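PDB 6WBT: cellulase IBT99 from Metagenomes, which probably hydrolyses 6-phospho-alpha-glucosides as a family 4 glycosidase, binding NAD and manganese next to the sugar phosphate. Local coordinates for residues S194-Y202 with D356-Y364; S404-F412 with A424-I432. All coordinates share one frame; numbering follows the deposited sequence.

How the contacts relate
Contact 1 is buried about 13 Å from the centre of the chain. There it joins strand 358-364 of the large mixed sheet to strand 194-197 and the loop after it, which carries His201, a manganese ligand in the glucose-6-phosphate pocket; the side chain of Asn200 in that loop lies about 6 Å from the bound NAD. Contact 2 follows later in the chain and is packing between two C-terminal helices, its centre about 24 Å from that of the chain. The centres are about 27 Å apart and the nearest atoms about 11 Å, so the two do not meet. Helix 380-402 relates them: Phe197 and Leu199 of contact 1 rest on it, as do Lys407 and Ala408 of contact 2.

Contact 1: S194-Y202 with D356-Y364; sequences SDYFGLNHY and DATVEIPGY. With MN (manganese (II) ion), chain E; G6P (6-O-phosphono-alpha-D-glucopyranose), chain F.
Glu360 reaches from its strand between Tyr196 and Asn200, and each carboxylate oxygen has its own work. CG stands anti to the backbone N (chi1 180°), which sends the extended chain toward residues 194-202. Glu360 OE1 accepts from ND2 of Asn200 at 3.2 Å, nearly straight at 171°. The donor arrives on the syn side of the carboxylate and the two flat groups are steeply turned, 72° apart. Glu360 OE2 accepts a hydrogen bond from a water at 2.9 Å, and that water accepts from the backbone N of His201 at 3.1 Å. The carboxylate thus holds Asn200 directly and, through the water, the backbone N of His201. Cut back to an alanine, the side chain would probably leave the water without this acceptor and the Asn200 amide less firmly fixed in rotation.

Tyr196 crosses the glutamate side chain at a slant. Glu360 CB sits at the ring edge in its plane, and Glu360 CG is 3.6 Å from Tyr196 CE1, while the phenol OH is hydrogen-bonded to Asn264. On the backbone, Glu360 N donates to Gly198 O. Gly198 has backbone angles at which a side chain would jam against the preceding carbonyl, so glycine suits this corner. Pro362, which has no N-H to offer, instead lays its CD against Tyr196 O. Leu199 completes the apolar side by bringing CD2 to within 4.3 Å of Val359 CG1.

Asn200 also places OD1 over one face of the His201 imidazole, whose NE2 binds manganese at 2.1 Å. Cys171 and O2 of the sugar phosphate also bind the ion. Glu360 is therefore a second-shell residue behind the metal site characteristic of NAD- and manganese-dependent family 4 glycosidases, where a strand of the extended Rossmann-type sheet backs the metal-binding loop.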
ATOM      1  N   SER A 194      27.592  -8.220   1.044  1.00 66.08           N
ATOM      2  CA  SER A 194      26.438  -9.062   0.792  1.00 61.74           C
ATOM      3  C   SER A 194      25.166  -8.231   0.824  1.00 57.16           C
ATOM      4  O   SER A 194      25.099  -7.189   1.482  1.00 57.84           O
ATOM      5  CB  SER A 194      26.340 -10.197   1.819  1.00 61.10           C
ATOM      6  OG  SER A 194      26.221  -9.677   3.132  1.00 62.06           O
ATOM      7  N   ASP A 195      24.166  -8.708   0.089  1.00 53.05           N
ATOM      8  CA  ASP A 195      22.813  -8.177   0.133  1.00 49.51           C
ATOM      9  C   ASP A 195      21.994  -8.995   1.123  1.00 45.47           C
ATOM     10  O   ASP A 195      22.037 -10.229   1.108  1.00 45.11           O
ATOM     11  CB  ASP A 195      22.166  -8.220  -1.253  1.00 50.57           C
ATOM     12  CG  ASP A 195      22.986  -7.495  -2.302  1.00 53.35           C
ATOM     13  OD1 ASP A 195      23.488  -6.391  -2.006  1.00 55.56           O
ATOM     14  OD2 ASP A 195      23.134  -8.030  -3.420  1.00 54.98           O
ATOM     15  N   TYR A 196      21.240  -8.305   1.976  1.00 44.34           N
ATOM     16  CA  TYR A 196      20.644  -8.938   3.145  1.00 42.49           C
ATOM     17  C   TYR A 196      19.326  -8.254   3.478  1.00 42.31           C
ATOM     18  O   TYR A 196      19.166  -7.051   3.268  1.00 44.86           O
ATOM     19  CB  TYR A 196      21.621  -8.870   4.328  1.00 42.98           C
ATOM     20  CG  TYR A 196      21.143  -9.491   5.620  1.00 42.57           C
ATOM     21  CD1 TYR A 196      20.415  -8.749   6.539  1.00 43.42           C
ATOM     22  CD2 TYR A 196      21.453 -10.807   5.937  1.00 41.53           C
ATOM     23  CE1 TYR A 196      19.988  -9.306   7.727  1.00 44.15           C
ATOM     24  CE2 TYR A 196      21.031 -11.373   7.124  1.00 42.46           C
ATOM     25  CZ  TYR A 196      20.299 -10.616   8.016  1.00 43.84           C
ATOM     26  OH  TYR A 196      19.875 -11.172   9.201  1.00 45.39           O
ATOM     27  N   PHE A 197      18.377  -9.036   3.992  1.00 40.23           N
ATOM     28  CA  PHE A 197      17.108  -8.486   4.447  1.00 40.67           C
ATOM     29  C   PHE A 197      16.534  -9.393   5.524  1.00 43.89           C
ATOM     30  O   PHE A 197      16.938 -10.550   5.667  1.00 43.84           O
ATOM     31  CB  PHE A 197      16.105  -8.318   3.296  1.00 37.39           C
ATOM     32  CG  PHE A 197      15.439  -9.601   2.871  1.00 35.80           C
ATOM     33  CD1 PHE A 197      14.224  -9.985   3.421  1.00 35.28           C
ATOM     34  CD2 PHE A 197      16.020 -10.414   1.914  1.00 36.17           C
ATOM     35  CE1 PHE A 197      13.612 -11.162   3.033  1.00 35.03           C
ATOM     36  CE2 PHE A 197      15.409 -11.590   1.519  1.00 35.68           C
ATOM     37  CZ  PHE A 197      14.205 -11.964   2.079  1.00 35.28           C
ATOM     38  N   GLY A 198      15.571  -8.855   6.272  1.00 46.22           N
ATOM     39  CA  GLY A 198      14.893  -9.570   7.328  1.00 45.18           C
ATOM     40  C   GLY A 198      14.927  -8.776   8.614  1.00 46.32           C
ATOM     41  O   GLY A 198      15.188  -7.569   8.616  1.00 46.02           O
ATOM     42  N   LEU A 199      14.648  -9.461   9.717  1.00 47.37           N
ATOM     43  CA  LEU A 199      14.717  -8.872  11.045  1.00 49.85           C
ATOM     44  C   LEU A 199      16.024  -9.275  11.723  1.00 53.75           C
ATOM     45  O   LEU A 199      16.799 -10.082  11.205  1.00 54.32           O
ATOM     46  CB  LEU A 199      13.515  -9.304  11.890  1.00 47.54           C
ATOM     47  CG  LEU A 199      12.129  -9.010  11.312  1.00 47.08           C
ATOM     48  CD1 LEU A 199      11.041  -9.461  12.274  1.00 48.18           C
ATOM     49  CD2 LEU A 199      11.980  -7.532  10.985  1.00 47.33           C
ATOM     50  N   ASN A 200      16.263  -8.695  12.897  1.00 55.92           N
ATOM     51  CA  ASN A 200      17.461  -9.035  13.655  1.00 57.31           C
ATOM     52  C   ASN A 200      17.406 -10.494  14.089  1.00 61.14           C
ATOM     53  O   ASN A 200      16.424 -10.938  14.693  1.00 61.07           O
ATOM     54  CB  ASN A 200      17.603  -8.117  14.869  1.00 57.39           C
ATOM     55  CG  ASN A 200      18.831  -8.435  15.701  1.00 57.48           C
ATOM     56  OD1 ASN A 200      18.727  -8.828  16.863  1.00 58.09           O
ATOM     57  ND2 ASN A 200      20.005  -8.271  15.106  1.00 56.49           N
ATOM     58  N   HIS A 201      18.469 -11.238  13.768  1.00 64.18           N
ATOM     59  CA  HIS A 201      18.526 -12.684  13.987  1.00 68.94           C
ATOM     60  C   HIS A 201      17.370 -13.393  13.286  1.00 61.70           C
ATOM     61  O   HIS A 201      16.822 -14.375  13.794  1.00 63.80           O
ATOM     62  CB  HIS A 201      18.545 -13.024  15.482  1.00 79.48           C
ATOM     63  CG  HIS A 201      19.692 -12.414  16.227  1.00 91.58           C
ATOM     64  ND1 HIS A 201      19.712 -12.306  17.601  1.00 94.59           N
ATOM     65  CD2 HIS A 201      20.858 -11.884  15.790  1.00 91.76           C
ATOM     66  CE1 HIS A 201      20.841 -11.733  17.978  1.00 96.66           C
ATOM     67  NE2 HIS A 201      21.554 -11.468  16.899  1.00 90.83           N
ATOM     68  N   TYR A 202      17.002 -12.894  12.105  1.00 53.61           N
ATOM     69  CA  TYR A 202      15.819 -13.361  11.394  1.00 48.55           C
ATOM     70  C   TYR A 202      15.891 -12.943   9.930  1.00 45.94           C
ATOM     71  O   TYR A 202      14.885 -12.527   9.347  1.00 42.91           O
ATOM     72  CB  TYR A 202      14.556 -12.802  12.051  1.00 46.23           C
ATOM     73  CG  TYR A 202      13.331 -13.681  11.934  1.00 46.24           C
ATOM     74  CD1 TYR A 202      13.181 -14.803  12.736  1.00 47.69           C
ATOM     75  CD2 TYR A 202      12.316 -13.377  11.034  1.00 45.48           C
ATOM     76  CE1 TYR A 202      12.065 -15.606  12.639  1.00 48.90           C
ATOM     77  CE2 TYR A 202      11.193 -14.175  10.931  1.00 46.63           C
ATOM     78  CZ  TYR A 202      11.073 -15.287  11.737  1.00 48.85           C
ATOM     79  OH  TYR A 202       9.958 -16.087  11.640  1.00 52.61           O
ATOM     80  N   ASP A 356       6.152   0.356  10.330  1.00 38.17           N
ATOM     81  CA  ASP A 356       6.823   0.329  11.624  1.00 37.95           C
ATOM     82  C   ASP A 356       7.618  -0.948  11.861  1.00 37.89           C
ATOM     83  O   ASP A 356       8.021  -1.207  13.001  1.00 39.05           O
ATOM     84  CB  ASP A 356       5.803   0.522  12.750  1.00 38.33           C
ATOM     85  CG  ASP A 356       4.751  -0.569  12.779  1.00 39.61           C
ATOM     86  OD1 ASP A 356       4.470  -1.155  11.713  1.00 40.96           O
ATOM     87  OD2 ASP A 356       4.205  -0.840  13.869  1.00 41.21           O
ATOM     88  N   ALA A 357       7.851  -1.747  10.824  1.00 35.56           N
ATOM     89  CA  ALA A 357       8.673  -2.943  10.953  1.00 33.67           C
ATOM     90  C   ALA A 357      10.144  -2.550  10.923  1.00 35.52           C
ATOM     91  O   ALA A 357      10.602  -1.906   9.972  1.00 36.12           O
ATOM     92  CB  ALA A 357       8.357  -3.934   9.838  1.00 31.45           C
ATOM     93  N   THR A 358      10.885  -2.934  11.960  1.00 36.45           N
ATOM     94  CA  THR A 358      12.309  -2.615  12.052  1.00 38.83           C
ATOM     95  C   THR A 358      13.088  -3.712  11.342  1.00 41.68           C
ATOM     96  O   THR A 358      13.444  -4.736  11.927  1.00 42.55           O
ATOM     97  CB  THR A 358      12.741  -2.462  13.504  1.00 38.28           C
ATOM     98  OG1 THR A 358      12.143  -3.496  14.297  1.00 38.30           O
ATOM     99  CG2 THR A 358      12.322  -1.103  14.038  1.00 40.17           C
ATOM    100  N   VAL A 359      13.356  -3.492  10.062  1.00 41.28           N
ATOM    101  CA  VAL A 359      14.047  -4.464   9.225  1.00 41.00           C
ATOM    102  C   VAL A 359      15.547  -4.228   9.306  1.00 42.46           C
ATOM    103  O   VAL A 359      16.014  -3.121   9.598  1.00 41.34           O
ATOM    104  CB  VAL A 359      13.545  -4.389   7.769  1.00 40.28           C
ATOM    105  CG1 VAL A 359      12.088  -4.814   7.691  1.00 39.44           C
ATOM    106  CG2 VAL A 359      13.724  -2.981   7.222  1.00 39.17           C
ATOM    107  N   GLU A 360      16.310  -5.285   9.043  1.00 45.96           N
ATOM    108  CA  GLU A 360      17.770  -5.252   9.052  1.00 47.61           C
ATOM    109  C   GLU A 360      18.243  -5.336   7.603  1.00 44.67           C
ATOM    110  O   GLU A 360      18.258  -6.418   7.008  1.00 45.60           O
ATOM    111  CB  GLU A 360      18.330  -6.390   9.902  1.00 51.09           C
ATOM    112  CG  GLU A 360      19.847  -6.447   9.965  1.00 57.12           C
ATOM    113  CD  GLU A 360      20.347  -7.409  11.027  1.00 62.38           C
ATOM    114  OE1 GLU A 360      20.373  -7.026  12.216  1.00 64.31           O
ATOM    115  OE2 GLU A 360      20.705  -8.552  10.676  1.00 63.90           O
ATOM    116  N   ILE A 361      18.625  -4.193   7.040  1.00 40.88           N
ATOM    117  CA  ILE A 361      18.962  -4.087   5.622  1.00 41.81           C
ATOM    118  C   ILE A 361      20.236  -3.270   5.470  1.00 45.61           C
ATOM    119  O   ILE A 361      20.619  -2.515   6.375  1.00 48.88           O
ATOM    120  CB  ILE A 361      17.818  -3.442   4.812  1.00 38.71           C
ATOM    121  CG1 ILE A 361      17.432  -2.091   5.418  1.00 35.85           C
ATOM    122  CG2 ILE A 361      16.614  -4.371   4.751  1.00 37.15           C
ATOM    123  CD1 ILE A 361      16.383  -1.349   4.628  1.00 35.96           C
ATOM    124  N   PRO A 362      20.926  -3.411   4.334  1.00 45.93           N
ATOM    125  CA  PRO A 362      22.137  -2.609   4.116  1.00 45.28           C
ATOM    126  C   PRO A 362      21.816  -1.129   3.980  1.00 45.01           C
ATOM    127  O   PRO A 362      20.811  -0.742   3.380  1.00 43.09           O
ATOM    128  CB  PRO A 362      22.712  -3.177   2.813  1.00 44.77           C
ATOM    129  CG  PRO A 362      21.550  -3.810   2.131  1.00 44.10           C
ATOM    130  CD  PRO A 362      20.715  -4.373   3.239  1.00 45.54           C
ATOM    131  N   GLY A 363      22.690  -0.302   4.547  1.00 47.51           N
ATOM    132  CA  GLY A 363      22.533   1.138   4.466  1.00 47.55           C
ATOM    133  C   GLY A 363      23.878   1.824   4.551  1.00 46.51           C
ATOM    134  O   GLY A 363      24.860   1.259   5.044  1.00 46.37           O
ATOM    135  N   TYR A 364      23.913   3.059   4.059  1.00 45.01           N
ATOM    136  CA  TYR A 364      25.128   3.865   4.037  1.00 43.75           C
ATOM    137  C   TYR A 364      25.145   4.774   5.260  1.00 44.26           C
ATOM    138  O   TYR A 364      24.278   5.643   5.407  1.00 44.09           O
ATOM    139  CB  TYR A 364      25.215   4.682   2.748  1.00 42.36           C
ATOM    140  CG  TYR A 364      25.410   3.836   1.508  1.00 42.17           C
ATOM    141  CD1 TYR A 364      24.332   3.212   0.891  1.00 40.47           C
ATOM    142  CD2 TYR A 364      26.671   3.658   0.956  1.00 42.28           C
ATOM    143  CE1 TYR A 364      24.506   2.437  -0.241  1.00 39.52           C
ATOM    144  CE2 TYR A 364      26.855   2.885  -0.176  1.00 41.39           C
ATOM    145  CZ  TYR A 364      25.769   2.277  -0.770  1.00 40.91           C
ATOM    146  OH  TYR A 364      25.946   1.507  -1.895  1.00 41.60           O
TER
HETATM  147 MN    MN E 501      22.815  -9.873  17.482  1.00 59.69          MN
HETATM  148  C1  G6P F 502      26.521 -13.021  18.271  1.00 91.49           C
HETATM  149  C2  G6P F 502      25.050 -12.624  18.374  1.00 90.50           C
HETATM  150  C3  G6P F 502      24.700 -12.179  19.788  1.00 89.51           C
HETATM  151  C4  G6P F 502      25.163 -13.217  20.803  1.00 88.54           C
HETATM  152  C5  G6P F 502      26.645 -13.502  20.589  1.00 88.09           C
HETATM  153  C6  G6P F 502      27.202 -14.501  21.600  1.00 84.11           C
HETATM  154  O1  G6P F 502      27.342 -11.865  18.470  1.00 92.79           O
HETATM  155  O2  G6P F 502      24.778 -11.557  17.458  1.00 90.32           O
HETATM  156  O3  G6P F 502      23.285 -11.994  19.896  1.00 89.80           O
HETATM  157  O4  G6P F 502      24.948 -12.729  22.131  1.00 88.53           O
HETATM  158  O5  G6P F 502      26.834 -13.999  19.263  1.00 90.46           O
HETATM  159  O6  G6P F 502      26.227 -14.824  22.589  1.00 80.37           O
HETATM  160  P   G6P F 502      26.679 -15.584  23.934  1.00 77.48           P
HETATM  161  O1P G6P F 502      25.572 -16.577  24.188  1.00 77.80           O
HETATM  162  O2P G6P F 502      26.798 -14.484  24.962  1.00 77.65           O
HETATM  163  O3P G6P F 502      28.000 -16.214  23.559  1.00 76.76           O
HETATM  164  O   HOH W   1      21.217 -10.803  12.469  1.00 45.62           O

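Contact 2: S404-F412 with A424-I432; sequences SYEKALMAF and AKKLLDDMI
Tyr405 and Leu428 both hold CG anti to the backbone N (chi1 near 180° in both), and, set on helices whose directions differ by 124°, the two side chains pass each other in opposite directions. The result is knobs-into-holes packing: Leu428 of helix 424-432 is the knob, and Tyr405, Ala408, Leu409 and Phe412 of helix 405-412 form the hole.

A forked leucine suits the hole because its two methyl groups serve different walls. Leu428 CD2 lies over one face of the phenol ring of Tyr405, 4.0 Å from the centroid, a CH-pi contact, and also meets CB of Leu409. Leu428 CD1 makes the matching contact over a face of Phe412, 4.1 Å from that ring's centroid. Ala408 forms the floor, with Ala408 CB 3.8 Å from Leu428 CD1; a small residue lets the knob sit close to the helix backbone. Beyond the hole, helix 380-402 packs on Ala408 and helix 114-136 on Phe412.

The helices come nearer at the other end of the contact, where the small Ala424 lets the backbones approach and its CA and that of Phe412 are 5.2 Å apart. Ala424 sets its CB 3.7 Å from CB of Phe412, and Leu409 lays CD1 against the start of Lys425, 3.8 Å from Lys425 CB. Lys425 thus contributes its aliphatic stem here, and Met257 of the third subunit packs on both Leu409 and Lys425.

Tyrosine adds to this apolar surface a polar group at its far end. CG of Lys425 touches the phenol oxygen, while Asp429 approaches the ring at its edge, with carboxylate and ring nearly coplanar. Tyr405 OH donates to Asp429 OD1 at 2.6 Å, meeting it on the syn side but 28° out of the carboxylate plane.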
ATOM      1  N   SER A 404      -0.593  -4.191  29.169  1.00 51.58           N
ATOM      2  CA  SER A 404      -1.658  -5.154  28.918  1.00 49.61           C
ATOM      3  C   SER A 404      -1.106  -6.570  29.030  1.00 50.06           C
ATOM      4  O   SER A 404      -0.181  -6.941  28.300  1.00 50.67           O
ATOM      5  CB  SER A 404      -2.279  -4.925  27.541  1.00 45.30           C
ATOM      6  OG  SER A 404      -3.245  -5.917  27.244  1.00 44.26           O
ATOM      7  N   TYR A 405      -1.678  -7.355  29.946  1.00 49.22           N
ATOM      8  CA  TYR A 405      -1.306  -8.760  30.060  1.00 48.13           C
ATOM      9  C   TYR A 405      -1.722  -9.549  28.825  1.00 47.88           C
ATOM     10  O   TYR A 405      -1.025 -10.490  28.427  1.00 47.99           O
ATOM     11  CB  TYR A 405      -1.935  -9.364  31.318  1.00 48.12           C
ATOM     12  CG  TYR A 405      -1.764 -10.862  31.456  1.00 48.99           C
ATOM     13  CD1 TYR A 405      -2.729 -11.740  30.975  1.00 48.21           C
ATOM     14  CD2 TYR A 405      -0.645 -11.398  32.079  1.00 50.01           C
ATOM     15  CE1 TYR A 405      -2.579 -13.106  31.100  1.00 49.49           C
ATOM     16  CE2 TYR A 405      -0.487 -12.766  32.211  1.00 51.38           C
ATOM     17  CZ  TYR A 405      -1.456 -13.614  31.719  1.00 51.72           C
ATOM     18  OH  TYR A 405      -1.305 -14.976  31.847  1.00 52.46           O
ATOM     19  N   GLU A 406      -2.847  -9.180  28.208  1.00 48.00           N
ATOM     20  CA  GLU A 406      -3.339  -9.923  27.054  1.00 49.19           C
ATOM     21  C   GLU A 406      -2.454  -9.719  25.832  1.00 47.31           C
ATOM     22  O   GLU A 406      -2.288 -10.644  25.028  1.00 46.77           O
ATOM     23  CB  GLU A 406      -4.779  -9.513  26.744  1.00 50.51           C
ATOM     24  CG  GLU A 406      -5.524 -10.491  25.855  1.00 52.07           C
ATOM     25  CD  GLU A 406      -6.986 -10.128  25.694  1.00 55.87           C
ATOM     26  OE1 GLU A 406      -7.458 -10.045  24.541  1.00 56.35           O
ATOM     27  OE2 GLU A 406      -7.664  -9.919  26.723  1.00 57.39           O
ATOM     28  N   LYS A 407      -1.880  -8.523  25.674  1.00 45.51           N
ATOM     29  CA  LYS A 407      -0.953  -8.291  24.570  1.00 46.56           C
ATOM     30  C   LYS A 407       0.297  -9.147  24.715  1.00 49.60           C
ATOM     31  O   LYS A 407       0.860  -9.613  23.717  1.00 49.02           O
ATOM     32  CB  LYS A 407      -0.582  -6.810  24.498  1.00 45.79           C
ATOM     33  CG  LYS A 407      -1.738  -5.884  24.153  1.00 44.80           C
ATOM     34  CD  LYS A 407      -1.853  -5.657  22.655  1.00 44.77           C
ATOM     35  CE  LYS A 407      -2.940  -4.640  22.338  1.00 45.19           C
ATOM     36  NZ  LYS A 407      -2.917  -4.222  20.908  1.00 46.06           N
ATOM     37  N   ALA A 408       0.751  -9.363  25.953  1.00 53.42           N
ATOM     38  CA  ALA A 408       1.902 -10.230  26.178  1.00 55.82           C
ATOM     39  C   ALA A 408       1.570 -11.679  25.850  1.00 56.22           C
ATOM     40  O   ALA A 408       2.392 -12.394  25.265  1.00 56.59           O
ATOM     41  CB  ALA A 408       2.386 -10.100  27.622  1.00 56.68           C
ATOM     42  N   LEU A 409       0.369 -12.132  26.218  1.00 55.67           N
ATOM     43  CA  LEU A 409      -0.051 -13.484  25.866  1.00 54.78           C
ATOM     44  C   LEU A 409      -0.165 -13.646  24.356  1.00 52.67           C
ATOM     45  O   LEU A 409       0.138 -14.714  23.811  1.00 53.09           O
ATOM     46  CB  LEU A 409      -1.381 -13.812  26.545  1.00 55.20           C
ATOM     47  CG  LEU A 409      -1.955 -15.205  26.289  1.00 55.01           C
ATOM     48  CD1 LEU A 409      -0.990 -16.277  26.770  1.00 54.88           C
ATOM     49  CD2 LEU A 409      -3.310 -15.357  26.961  1.00 54.86           C
HETATM   50  N   MSE A 410      -0.595 -12.596  23.664  1.00 51.14           N
HETATM   51  CA  MSE A 410      -0.673 -12.606  22.210  1.00 50.25           C
HETATM   52  C   MSE A 410       0.719 -12.661  21.591  1.00 50.07           C
HETATM   53  O   MSE A 410       0.916 -13.258  20.533  1.00 49.72           O
HETATM   54  CB  MSE A 410      -1.428 -11.374  21.709  1.00 50.04           C
HETATM   55  CG  MSE A 410      -2.928 -11.429  21.939  1.00 49.72           C
HETATM   56 SE   MSE A 410      -3.836  -9.792  21.398  0.76 48.23          SE
HETATM   57  CE  MSE A 410      -5.677 -10.426  21.487  1.00 50.00           C
ATOM     58  N   ALA A 411       1.685 -12.032  22.264  1.00 49.82           N
ATOM     59  CA  ALA A 411       3.058 -12.049  21.772  1.00 48.59           C
ATOM     60  C   ALA A 411       3.681 -13.432  21.920  1.00 47.88           C
ATOM     61  O   ALA A 411       4.409 -13.890  21.031  1.00 48.54           O
ATOM     62  CB  ALA A 411       3.894 -11.002  22.507  1.00 48.23           C
ATOM     63  N   PHE A 412       3.403 -14.112  23.033  1.00 46.84           N
ATOM     64  CA  PHE A 412       3.961 -15.445  23.242  1.00 48.40           C
ATOM     65  C   PHE A 412       3.261 -16.482  22.372  1.00 47.79           C
ATOM     66  O   PHE A 412       3.903 -17.409  21.866  1.00 48.90           O
ATOM     67  CB  PHE A 412       3.868 -15.825  24.721  1.00 50.59           C
ATOM     68  CG  PHE A 412       4.957 -15.229  25.571  1.00 51.95           C
ATOM     69  CD1 PHE A 412       5.067 -13.856  25.720  1.00 51.75           C
ATOM     70  CD2 PHE A 412       5.864 -16.044  26.227  1.00 53.43           C
ATOM     71  CE1 PHE A 412       6.066 -13.306  26.500  1.00 52.17           C
ATOM     72  CE2 PHE A 412       6.865 -15.499  27.011  1.00 52.92           C
ATOM     73  CZ  PHE A 412       6.966 -14.128  27.148  1.00 52.38           C
ATOM     74  N   ALA A 424       1.956 -20.878  25.998  1.00 55.38           N
ATOM     75  CA  ALA A 424       2.296 -19.460  26.048  1.00 54.90           C
ATOM     76  C   ALA A 424       1.878 -18.821  27.366  1.00 56.46           C
ATOM     77  O   ALA A 424       2.561 -17.914  27.853  1.00 57.04           O
ATOM     78  CB  ALA A 424       1.649 -18.725  24.874  1.00 54.19           C
ATOM     79  N   LYS A 425       0.770 -19.275  27.956  1.00 58.32           N
ATOM     80  CA  LYS A 425       0.320 -18.700  29.220  1.00 58.68           C
ATOM     81  C   LYS A 425       1.160 -19.196  30.391  1.00 60.06           C
ATOM     82  O   LYS A 425       1.531 -18.408  31.269  1.00 60.41           O
ATOM     83  CB  LYS A 425      -1.156 -19.026  29.454  1.00 58.84           C
ATOM     84  CG  LYS A 425      -1.796 -18.226  30.579  1.00 59.73           C
ATOM     85  CD  LYS A 425      -3.107 -18.852  31.030  1.00 61.72           C
ATOM     86  CE  LYS A 425      -3.861 -17.942  31.986  1.00 62.41           C
ATOM     87  NZ  LYS A 425      -4.359 -16.717  31.301  1.00 61.86           N
ATOM     88  N   LYS A 426       1.463 -20.496  30.422  1.00 61.78           N
ATOM     89  CA  LYS A 426       2.291 -21.040  31.495  1.00 63.39           C
ATOM     90  C   LYS A 426       3.702 -20.470  31.454  1.00 63.43           C
ATOM     91  O   LYS A 426       4.328 -20.286  32.504  1.00 63.61           O
ATOM     92  CB  LYS A 426       2.322 -22.566  31.406  1.00 64.61           C
ATOM     93  CG  LYS A 426       1.005 -23.227  31.784  1.00 67.19           C
ATOM     94  CD  LYS A 426       0.850 -24.589  31.124  1.00 69.52           C
ATOM     95  CE  LYS A 426       1.987 -25.528  31.490  1.00 71.41           C
ATOM     96  NZ  LYS A 426       1.829 -26.851  30.826  1.00 72.43           N
ATOM     97  N   LEU A 427       4.218 -20.184  30.257  1.00 62.38           N
ATOM     98  CA  LEU A 427       5.524 -19.545  30.147  1.00 61.08           C
ATOM     99  C   LEU A 427       5.453 -18.067  30.506  1.00 57.85           C
ATOM    100  O   LEU A 427       6.357 -17.544  31.168  1.00 56.24           O
ATOM    101  CB  LEU A 427       6.081 -19.726  28.735  1.00 62.91           C
ATOM    102  CG  LEU A 427       7.049 -20.896  28.547  1.00 66.98           C
ATOM    103  CD1 LEU A 427       7.286 -21.164  27.074  1.00 68.17           C
ATOM    104  CD2 LEU A 427       8.363 -20.609  29.256  1.00 67.25           C
ATOM    105  N   LEU A 428       4.388 -17.379  30.085  1.00 57.04           N
ATOM    106  CA  LEU A 428       4.255 -15.958  30.391  1.00 56.23           C
ATOM    107  C   LEU A 428       4.153 -15.726  31.893  1.00 57.27           C
ATOM    108  O   LEU A 428       4.879 -14.898  32.455  1.00 58.03           O
ATOM    109  CB  LEU A 428       3.038 -15.375  29.673  1.00 56.15           C
ATOM    110  CG  LEU A 428       2.733 -13.901  29.945  1.00 56.79           C
ATOM    111  CD1 LEU A 428       3.893 -13.020  29.507  1.00 56.52           C
ATOM    112  CD2 LEU A 428       1.446 -13.481  29.254  1.00 55.60           C
ATOM    113  N   ASP A 429       3.254 -16.455  32.562  1.00 57.58           N
ATOM    114  CA  ASP A 429       3.101 -16.302  34.004  1.00 57.96           C
ATOM    115  C   ASP A 429       4.380 -16.666  34.748  1.00 60.07           C
ATOM    116  O   ASP A 429       4.666 -16.092  35.805  1.00 60.06           O
ATOM    117  CB  ASP A 429       1.933 -17.152  34.504  1.00 57.17           C
ATOM    118  CG  ASP A 429       0.591 -16.644  34.015  1.00 55.23           C
ATOM    119  OD1 ASP A 429       0.476 -15.430  33.747  1.00 54.15           O
ATOM    120  OD2 ASP A 429      -0.350 -17.458  33.900  1.00 56.10           O
ATOM    121  N   ASP A 430       5.158 -17.612  34.217  1.00 61.74           N
ATOM    122  CA  ASP A 430       6.452 -17.920  34.815  1.00 63.00           C
ATOM    123  C   ASP A 430       7.427 -16.759  34.667  1.00 60.92           C
ATOM    124  O   ASP A 430       8.287 -16.560  35.532  1.00 61.12           O
ATOM    125  CB  ASP A 430       7.036 -19.186  34.189  1.00 64.10           C
ATOM    126  CG  ASP A 430       6.628 -20.444  34.928  1.00 67.46           C
ATOM    127  OD1 ASP A 430       6.617 -20.423  36.177  1.00 69.50           O
ATOM    128  OD2 ASP A 430       6.318 -21.453  34.262  1.00 68.59           O
HETATM  129  N   MSE A 431       7.309 -15.988  33.591  1.00 58.94           N
HETATM  130  CA  MSE A 431       8.187 -14.846  33.371  1.00 57.07           C
HETATM  131  C   MSE A 431       7.729 -13.634  34.175  1.00 59.33           C
HETATM  132  O   MSE A 431       8.531 -12.758  34.496  1.00 59.99           O
HETATM  133  CB  MSE A 431       8.251 -14.498  31.883  1.00 52.79           C
HETATM  134  CG  MSE A 431       8.808 -15.608  31.009  1.00 50.60           C
HETATM  135 SE   MSE A 431      10.592 -16.180  31.548  0.70 49.09          SE
HETATM  136  CE  MSE A 431      11.013 -17.329  30.031  1.00 45.39           C
ATOM    137  N   ILE A 432       6.433 -13.588  34.494  1.00 60.89           N
ATOM    138  CA  ILE A 432       5.912 -12.497  35.314  1.00 61.73           C
ATOM    139  C   ILE A 432       6.537 -12.532  36.703  1.00 65.21           C
ATOM    140  O   ILE A 432       6.951 -11.499  37.242  1.00 64.30           O
ATOM    141  CB  ILE A 432       4.374 -12.565  35.387  1.00 60.89           C
ATOM    142  CG1 ILE A 432       3.758 -12.403  33.996  1.00 62.16           C
ATOM    143  CG2 ILE A 432       3.835 -11.498  36.327  1.00 58.95           C
ATOM    144  CD1 ILE A 432       3.941 -11.027  33.403  1.00 62.62           C
TER